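Local structure of N-acetylneuraminate lyase (Peptoclostridium difficile NAP08, 4WOQ) at residues K16-A21 against K49-Y54; F26-N31 against A276-Q281. The protein belongs, as an N-acetylneuraminate lyase, to the dihydrodipicolinate synthetase family of TIM-barrel proteins, and is a four-chain assembly in the crystal. All coordinates share one frame; numbering follows the deposited sequence.

Interaction 1: residues K16-A21 against K49-Y54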
ATOM      1  N   LYS A  16     -29.266   4.301  18.605  1.00 42.69           N
ATOM      2  CA  LYS A  16     -29.504   3.559  17.369  1.00 42.60           C
ATOM      3  C   LYS A  16     -30.213   4.433  16.343  1.00 41.51           C
ATOM      4  O   LYS A  16     -30.978   5.323  16.712  1.00 42.14           O
ATOM      5  CB  LYS A  16     -30.333   2.304  17.645  1.00 43.34           C
ATOM      6  CG  LYS A  16     -29.597   1.239  18.446  1.00 46.94           C
ATOM      7  CD  LYS A  16     -30.481   0.020  18.680  1.00 50.39           C
ATOM      8  CE  LYS A  16     -29.711  -1.113  19.334  1.00 51.39           C
ATOM      9  NZ  LYS A  16     -29.125  -0.701  20.640  1.00 52.75           N
ATOM     10  N   GLY A  17     -29.945   4.198  15.061  1.00 39.45           N
ATOM     11  CA  GLY A  17     -30.600   4.987  14.030  1.00 38.28           C
ATOM     12  C   GLY A  17     -29.743   5.442  12.860  1.00 37.99           C
ATOM     13  O   GLY A  17     -28.584   5.054  12.719  1.00 37.81           O
ATOM     14  N   ILE A  18     -30.339   6.275  12.014  1.00 36.50           N
ATOM     15  CA  ILE A  18     -29.674   6.811  10.836  1.00 37.66           C
ATOM     16  C   ILE A  18     -29.265   8.257  11.101  1.00 37.43           C
ATOM     17  O   ILE A  18     -30.080   9.081  11.526  1.00 36.91           O
ATOM     18  CB  ILE A  18     -30.604   6.772   9.594  1.00 38.05           C
ATOM     19  CG1 ILE A  18     -30.956   5.324   9.238  1.00 40.08           C
ATOM     20  CG2 ILE A  18     -29.920   7.424   8.414  1.00 37.34           C
ATOM     21  CD1 ILE A  18     -31.863   4.634  10.233  1.00 40.23           C
ATOM     22  N   TYR A  19     -27.999   8.559  10.837  1.00 36.01           N
ATOM     23  CA  TYR A  19     -27.475   9.894  11.062  1.00 34.68           C
ATOM     24  C   TYR A  19     -26.819  10.485   9.834  1.00 35.26           C
ATOM     25  O   TYR A  19     -26.056   9.813   9.139  1.00 36.00           O
ATOM     26  CB  TYR A  19     -26.423   9.874  12.156  1.00 31.82           C
ATOM     27  CG  TYR A  19     -26.896   9.528  13.539  1.00 28.71           C
ATOM     28  CD1 TYR A  19     -27.298   8.236  13.867  1.00 28.28           C
ATOM     29  CD2 TYR A  19     -26.814  10.468  14.556  1.00 26.19           C
ATOM     30  CE1 TYR A  19     -27.589   7.894  15.194  1.00 27.74           C
ATOM     31  CE2 TYR A  19     -27.099  10.144  15.864  1.00 28.05           C
ATOM     32  CZ  TYR A  19     -27.480   8.861  16.186  1.00 26.62           C
ATOM     33  OH  TYR A  19     -27.701   8.565  17.510  1.00 24.31           O
ATOM     34  N   SER A  20     -27.100  11.754   9.575  1.00 34.90           N
ATOM     35  CA  SER A  20     -26.478  12.424   8.447  1.00 34.25           C
ATOM     36  C   SER A  20     -25.201  13.071   8.954  1.00 34.18           C
ATOM     37  O   SER A  20     -25.215  13.759   9.978  1.00 35.19           O
ATOM     38  CB  SER A  20     -27.387  13.518   7.876  1.00 33.80           C
ATOM     39  OG  SER A  20     -28.429  12.982   7.091  1.00 34.21           O
ATOM     40  N   ALA A  21     -24.090  12.819   8.270  1.00 33.73           N
ATOM     41  CA  ALA A  21     -22.838  13.454   8.645  1.00 32.03           C
ATOM     42  C   ALA A  21     -23.131  14.863   8.140  1.00 31.00           C
ATOM     43  O   ALA A  21     -23.148  15.102   6.936  1.00 32.62           O
ATOM     44  CB  ALA A  21     -21.679  12.830   7.885  1.00 29.38           C
ATOM     45  N   LYS A  49     -35.619  13.202   7.110  1.00 47.55           N
ATOM     46  CA  LYS A  49     -36.174  12.515   8.271  1.00 48.36           C
ATOM     47  C   LYS A  49     -35.207  11.589   9.010  1.00 49.01           C
ATOM     48  O   LYS A  49     -35.600  10.509   9.462  1.00 49.53           O
ATOM     49  CB  LYS A  49     -37.411  11.721   7.852  1.00 49.95           C
ATOM     50  CG  LYS A  49     -38.504  12.554   7.196  1.00 53.13           C
ATOM     51  CD  LYS A  49     -39.055  13.605   8.148  1.00 55.94           C
ATOM     52  CE  LYS A  49     -40.326  14.243   7.596  1.00 57.55           C
ATOM     53  NZ  LYS A  49     -40.835  15.328   8.486  1.00 57.62           N
ATOM     54  N   VAL A  50     -33.955  12.015   9.154  1.00 47.74           N
ATOM     55  CA  VAL A  50     -32.952  11.213   9.850  1.00 45.09           C
ATOM     56  C   VAL A  50     -33.207  11.212  11.354  1.00 44.83           C
ATOM     57  O   VAL A  50     -33.838  12.126  11.879  1.00 45.00           O
ATOM     58  CB  VAL A  50     -31.542  11.758   9.597  1.00 44.64           C
ATOM     59  CG1 VAL A  50     -31.266  11.788   8.106  1.00 43.78           C
ATOM     60  CG2 VAL A  50     -31.408  13.149  10.192  1.00 41.04           C
ATOM     61  N   ASP A  51     -32.708  10.189  12.041  1.00 43.62           N
ATOM     62  CA  ASP A  51     -32.884  10.066  13.487  1.00 42.67           C
ATOM     63  C   ASP A  51     -32.004  11.041  14.265  1.00 41.42           C
ATOM     64  O   ASP A  51     -32.283  11.353  15.423  1.00 41.27           O
ATOM     65  CB  ASP A  51     -32.555   8.641  13.943  1.00 45.10           C
ATOM     66  CG  ASP A  51     -33.433   7.602  13.285  1.00 47.31           C
ATOM     67  OD1 ASP A  51     -34.667   7.637  13.499  1.00 46.56           O
ATOM     68  OD2 ASP A  51     -32.885   6.753  12.551  1.00 46.96           O
ATOM     69  N   GLY A  52     -30.933  11.506  13.628  1.00 39.06           N
ATOM     70  CA  GLY A  52     -30.035  12.431  14.287  1.00 35.78           C
ATOM     71  C   GLY A  52     -28.965  12.945  13.351  1.00 35.74           C
ATOM     72  O   GLY A  52     -28.901  12.539  12.189  1.00 33.74           O
ATOM     73  N   LEU A  53     -28.124  13.843  13.859  1.00 34.83           N
ATOM     74  CA  LEU A  53     -27.051  14.421  13.065  1.00 33.59           C
ATOM     75  C   LEU A  53     -25.681  14.117  13.657  1.00 33.86           C
ATOM     76  O   LEU A  53     -25.516  14.044  14.875  1.00 33.28           O
ATOM     77  CB  LEU A  53     -27.220  15.935  12.966  1.00 34.69           C
ATOM     78  CG  LEU A  53     -28.464  16.475  12.257  1.00 34.91           C
ATOM     79  CD1 LEU A  53     -28.534  17.982  12.451  1.00 36.26           C
ATOM     80  CD2 LEU A  53     -28.416  16.126  10.783  1.00 33.06           C
ATOM     81  N   TYR A  54     -24.706  13.931  12.773  1.00 33.14           N
ATOM     82  CA  TYR A  54     -23.333  13.669  13.173  1.00 31.84           C
ATOM     83  C   TYR A  54     -22.599  14.965  12.822  1.00 31.48           C
ATOM     84  O   TYR A  54     -22.309  15.240  11.658  1.00 30.90           O
ATOM     85  CB  TYR A  54     -22.770  12.493  12.371  1.00 31.27           C
ATOM     86  CG  TYR A  54     -21.441  11.985  12.869  1.00 30.12           C
ATOM     87  CD1 TYR A  54     -21.355  11.220  14.031  1.00 28.72           C
ATOM     88  CD2 TYR A  54     -20.265  12.263  12.173  1.00 29.97           C
ATOM     89  CE1 TYR A  54     -20.130  10.741  14.487  1.00 29.87           C
ATOM     90  CE2 TYR A  54     -19.036  11.788  12.622  1.00 30.47           C
ATOM     91  CZ  TYR A  54     -18.976  11.028  13.777  1.00 29.66           C
ATOM     92  OH  TYR A  54     -17.762  10.549  14.218  1.00 31.67           O
TER

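Interaction 2: residues F26-N31 against A276-Q281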
ATOM      1  N   PHE A  26     -20.723  27.243   3.380  1.00 35.97           N
ATOM      2  CA  PHE A  26     -19.681  28.270   3.352  1.00 38.33           C
ATOM      3  C   PHE A  26     -19.947  29.194   2.163  1.00 40.20           C
ATOM      4  O   PHE A  26     -20.537  28.768   1.170  1.00 40.39           O
ATOM      5  CB  PHE A  26     -18.294  27.631   3.182  1.00 35.66           C
ATOM      6  CG  PHE A  26     -17.878  26.740   4.328  1.00 36.26           C
ATOM      7  CD1 PHE A  26     -17.544  27.282   5.567  1.00 34.39           C
ATOM      8  CD2 PHE A  26     -17.819  25.359   4.165  1.00 35.77           C
ATOM      9  CE1 PHE A  26     -17.152  26.460   6.632  1.00 36.97           C
ATOM     10  CE2 PHE A  26     -17.428  24.524   5.226  1.00 37.28           C
ATOM     11  CZ  PHE A  26     -17.094  25.079   6.462  1.00 35.25           C
ATOM     12  N   ASP A  27     -19.532  30.453   2.258  1.00 41.87           N
ATOM     13  CA  ASP A  27     -19.710  31.368   1.139  1.00 44.23           C
ATOM     14  C   ASP A  27     -18.478  31.210   0.257  1.00 45.34           C
ATOM     15  O   ASP A  27     -17.579  30.432   0.587  1.00 44.26           O
ATOM     16  CB  ASP A  27     -19.836  32.815   1.616  1.00 45.49           C
ATOM     17  CG  ASP A  27     -18.655  33.261   2.446  1.00 46.71           C
ATOM     18  OD1 ASP A  27     -17.500  33.097   1.999  1.00 44.62           O
ATOM     19  OD2 ASP A  27     -18.892  33.792   3.549  1.00 48.67           O
ATOM     20  N   LYS A  28     -18.424  31.942  -0.850  1.00 45.67           N
ATOM     21  CA  LYS A  28     -17.288  31.829  -1.761  1.00 47.08           C
ATOM     22  C   LYS A  28     -15.942  32.131  -1.107  1.00 46.80           C
ATOM     23  O   LYS A  28     -14.904  31.657  -1.573  1.00 45.86           O
ATOM     24  CB  LYS A  28     -17.478  32.741  -2.979  1.00 47.65           C
ATOM     25  CG  LYS A  28     -16.403  32.541  -4.044  1.00 49.05           C
ATOM     26  CD  LYS A  28     -16.671  33.330  -5.321  1.00 51.20           C
ATOM     27  CE  LYS A  28     -15.630  32.992  -6.384  1.00 51.83           C
ATOM     28  NZ  LYS A  28     -15.809  33.742  -7.659  1.00 52.62           N
ATOM     29  N   GLU A  29     -15.960  32.915  -0.033  1.00 47.40           N
ATOM     30  CA  GLU A  29     -14.731  33.277   0.670  1.00 48.11           C
ATOM     31  C   GLU A  29     -14.377  32.292   1.783  1.00 46.11           C
ATOM     32  O   GLU A  29     -13.325  32.401   2.409  1.00 43.90           O
ATOM     33  CB  GLU A  29     -14.855  34.682   1.261  1.00 51.57           C
ATOM     34  CG  GLU A  29     -15.098  35.775   0.225  1.00 58.61           C
ATOM     35  CD  GLU A  29     -15.043  37.171   0.827  1.00 62.20           C
ATOM     36  OE1 GLU A  29     -13.965  37.559   1.336  1.00 63.87           O
ATOM     37  OE2 GLU A  29     -16.076  37.876   0.793  1.00 63.88           O
ATOM     38  N   GLY A  30     -15.263  31.338   2.033  1.00 43.93           N
ATOM     39  CA  GLY A  30     -15.000  30.360   3.070  1.00 42.97           C
ATOM     40  C   GLY A  30     -15.591  30.686   4.430  1.00 41.77           C
ATOM     41  O   GLY A  30     -15.329  29.977   5.395  1.00 40.78           O
ATOM     42  N   ASN A  31     -16.378  31.753   4.525  1.00 41.27           N
ATOM     43  CA  ASN A  31     -16.984  32.088   5.805  1.00 40.61           C
ATOM     44  C   ASN A  31     -18.193  31.190   6.012  1.00 39.39           C
ATOM     45  O   ASN A  31     -18.900  30.851   5.057  1.00 38.44           O
ATOM     46  CB  ASN A  31     -17.460  33.543   5.846  1.00 44.17           C
ATOM     47  CG  ASN A  31     -16.335  34.539   5.674  1.00 46.47           C
ATOM     48  OD1 ASN A  31     -15.367  34.543   6.437  1.00 49.55           O
ATOM     49  ND2 ASN A  31     -16.462  35.402   4.671  1.00 46.12           N
ATOM     50  N   ALA A 276     -26.770  25.392   0.713  1.00 42.99           N
ATOM     51  CA  ALA A 276     -25.632  24.590   1.161  1.00 41.91           C
ATOM     52  C   ALA A 276     -24.302  25.275   0.845  1.00 41.87           C
ATOM     53  O   ALA A 276     -23.285  25.008   1.490  1.00 43.59           O
ATOM     54  CB  ALA A 276     -25.684  23.209   0.511  1.00 40.31           C
ATOM     55  N   GLY A 277     -24.313  26.141  -0.165  1.00 40.76           N
ATOM     56  CA  GLY A 277     -23.121  26.892  -0.533  1.00 38.83           C
ATOM     57  C   GLY A 277     -21.901  26.176  -1.082  1.00 38.15           C
ATOM     58  O   GLY A 277     -22.004  25.127  -1.721  1.00 36.71           O
ATOM     59  N   TYR A 278     -20.737  26.778  -0.834  1.00 39.31           N
ATOM     60  CA  TYR A 278     -19.447  26.262  -1.292  1.00 39.99           C
ATOM     61  C   TYR A 278     -18.747  25.368  -0.270  1.00 39.65           C
ATOM     62  O   TYR A 278     -19.204  25.205   0.858  1.00 39.93           O
ATOM     63  CB  TYR A 278     -18.481  27.415  -1.590  1.00 41.77           C
ATOM     64  CG  TYR A 278     -18.888  28.387  -2.674  1.00 45.18           C
ATOM     65  CD1 TYR A 278     -19.958  29.271  -2.497  1.00 46.03           C
ATOM     66  CD2 TYR A 278     -18.169  28.450  -3.869  1.00 45.16           C
ATOM     67  CE1 TYR A 278     -20.296  30.197  -3.494  1.00 47.11           C
ATOM     68  CE2 TYR A 278     -18.498  29.364  -4.867  1.00 47.05           C
ATOM     69  CZ  TYR A 278     -19.557  30.233  -4.676  1.00 47.17           C
ATOM     70  OH  TYR A 278     -19.866  31.128  -5.674  1.00 49.42           O
ATOM     71  N   CYS A 279     -17.621  24.804  -0.697  1.00 41.14           N
ATOM     72  CA  CYS A 279     -16.762  23.976   0.150  1.00 41.30           C
ATOM     73  C   CYS A 279     -15.525  24.841   0.397  1.00 39.77           C
ATOM     74  O   CYS A 279     -15.184  25.690  -0.427  1.00 38.18           O
ATOM     75  CB  CYS A 279     -16.313  22.700  -0.575  1.00 41.95           C
ATOM     76  SG  CYS A 279     -17.578  21.460  -0.876  1.00 43.23           S
ATOM     77  N   ARG A 280     -14.853  24.625   1.518  1.00 39.14           N
ATOM     78  CA  ARG A 280     -13.653  25.385   1.835  1.00 39.80           C
ATOM     79  C   ARG A 280     -12.515  25.035   0.881  1.00 39.55           C
ATOM     80  O   ARG A 280     -12.298  23.865   0.556  1.00 40.31           O
ATOM     81  CB  ARG A 280     -13.192  25.079   3.265  1.00 40.45           C
ATOM     82  CG  ARG A 280     -14.237  25.343   4.330  1.00 42.47           C
ATOM     83  CD  ARG A 280     -14.133  26.746   4.906  1.00 42.45           C
ATOM     84  NE  ARG A 280     -12.925  26.906   5.708  1.00 43.47           N
ATOM     85  CZ  ARG A 280     -12.807  27.755   6.725  1.00 45.50           C
ATOM     86  NH1 ARG A 280     -13.831  28.533   7.073  1.00 43.85           N
ATOM     87  NH2 ARG A 280     -11.668  27.822   7.402  1.00 44.29           N
ATOM     88  N   GLN A 281     -11.792  26.051   0.426  1.00 38.50           N
ATOM     89  CA  GLN A 281     -10.648  25.822  -0.442  1.00 37.18           C
ATOM     90  C   GLN A 281      -9.648  25.077   0.448  1.00 36.29           C
ATOM     91  O   GLN A 281      -9.692  25.211   1.673  1.00 33.94           O
ATOM     92  CB  GLN A 281     -10.054  27.157  -0.889  1.00 38.40           C
ATOM     93  CG  GLN A 281     -10.892  27.928  -1.900  1.00 39.04           C
ATOM     94  CD  GLN A 281     -10.999  27.208  -3.234  1.00 41.40           C
ATOM     95  OE1 GLN A 281     -10.135  26.405  -3.595  1.00 41.90           O
ATOM     96  NE2 GLN A 281     -12.053  27.505  -3.978  1.00 41.81           N
TER

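Interaction 1: residues K16-A21 against K49-Y54
Asp51 reaches the start of the neighbouring strand with its carboxylate: OD2 accepts the backbone N-H of Ile18 through its anti lone pair, the one away from OD1, and the bond is short and nearly straight (Ile18 N to Asp51 OD2 2.6 Å, 171° at the hydrogen). The carboxylate gets there because CG stands beside the backbone N of Asp51, anti to its carbonyl carbon (chi1 -60°). Asp51 OD2 also lies 3.3 Å from Ile18 CD1 as the two side chains pass at a slant. Ile18 O takes two weak bonds, from the N-H groups of Asp51 and Gly52. Further along, the ladder becomes regular: Ser20 N donates to Gly52 O at 3.3 Å, and Tyr54 N to Ser20 O at 2.8 Å.

This is parallel pairing of strands 17-21 and 52-55, the first two of the eight-stranded TIM barrel, joined by helix 34-46 in a beta-alpha-beta crossover. Tyr19 sends its ring over the backbone of Gly52, whose N lies over one ring face, with Tyr19 CD2 3.5 Å from Gly52 C; the lack of a side chain there lets the ring lie so close. On the other side of the sheet Ser20 OG sits 3.2 Å from Val50 CG1, while Ser20 CB meets Leu53 CD2 at 4.0 Å.

Second-shell partners fix the polar ends. Asp51 OD1 forms a salt bridge with Arg228, and Ser20 OG hydrogen-bonds to Asn44 of helix 34-46. Tyr19 OH is held by Met15 O, and Tyr54 OH by Ser115.

Interaction 2: residues F26-N31 against A276-Q281
With Arg280 CG beside its own backbone N (chi1 -57°) and the chain bent at chi2 and chi3, the aliphatic part of Arg280 comes over the Phe26 ring. Its CG lies 3.5 Å from the ring centroid, 14° off the normal, a CH-pi contact made over the face. The guanidinium then runs on past the ring, its plane turned 57° from it, and NH1 gives a weak hydrogen bond to Gly30 O at 2.7 Å. Glu69 holds NH1 as well, by a salt bridge. A second CH-pi contact puts Lys28 CA over the centre of the Tyr278 ring at 3.7 Å, with Lys28 CB and CG following across that ring toward its hydroxyl end. The backbones are joined as well: Tyr278 N donates to Phe26 O (2.8 Å). Asp27 shapes its own loop: OD1 accepts the N-H of Asn31 from above the carboxylate plane, at 3.1 Å. Lys97 of the second subunit hydrogen-bonds to Glu29 O and also packs on Arg280. The whole is loop-on-loop packing, in which a type I beta turn, Asp27 to Gly30, in the loop after the first barrel strand meets the connection between C-terminal helices 261-270 and 288-301.

Interaction 1 lies in the barrel wall, its centre about 8 Å from the centre of the chain; the centre of interaction 2 lies further out, at about 20 Å. Their centres are 24 Å apart and their nearest atoms about 11 Å, so they do not touch. Along the chain the order is 16-21, 26-31, 49-54, 276-281, with the segments of the two contacts alternating. Residues 26-31 belong to the connection that leaves strand 17-21 for helix 34-46, so one beta-alpha-beta unit takes part in both. Interaction 1 closes that unit on itself, whereas interaction 2 ties its loop to the C-terminal helical part and lies next to the second subunit.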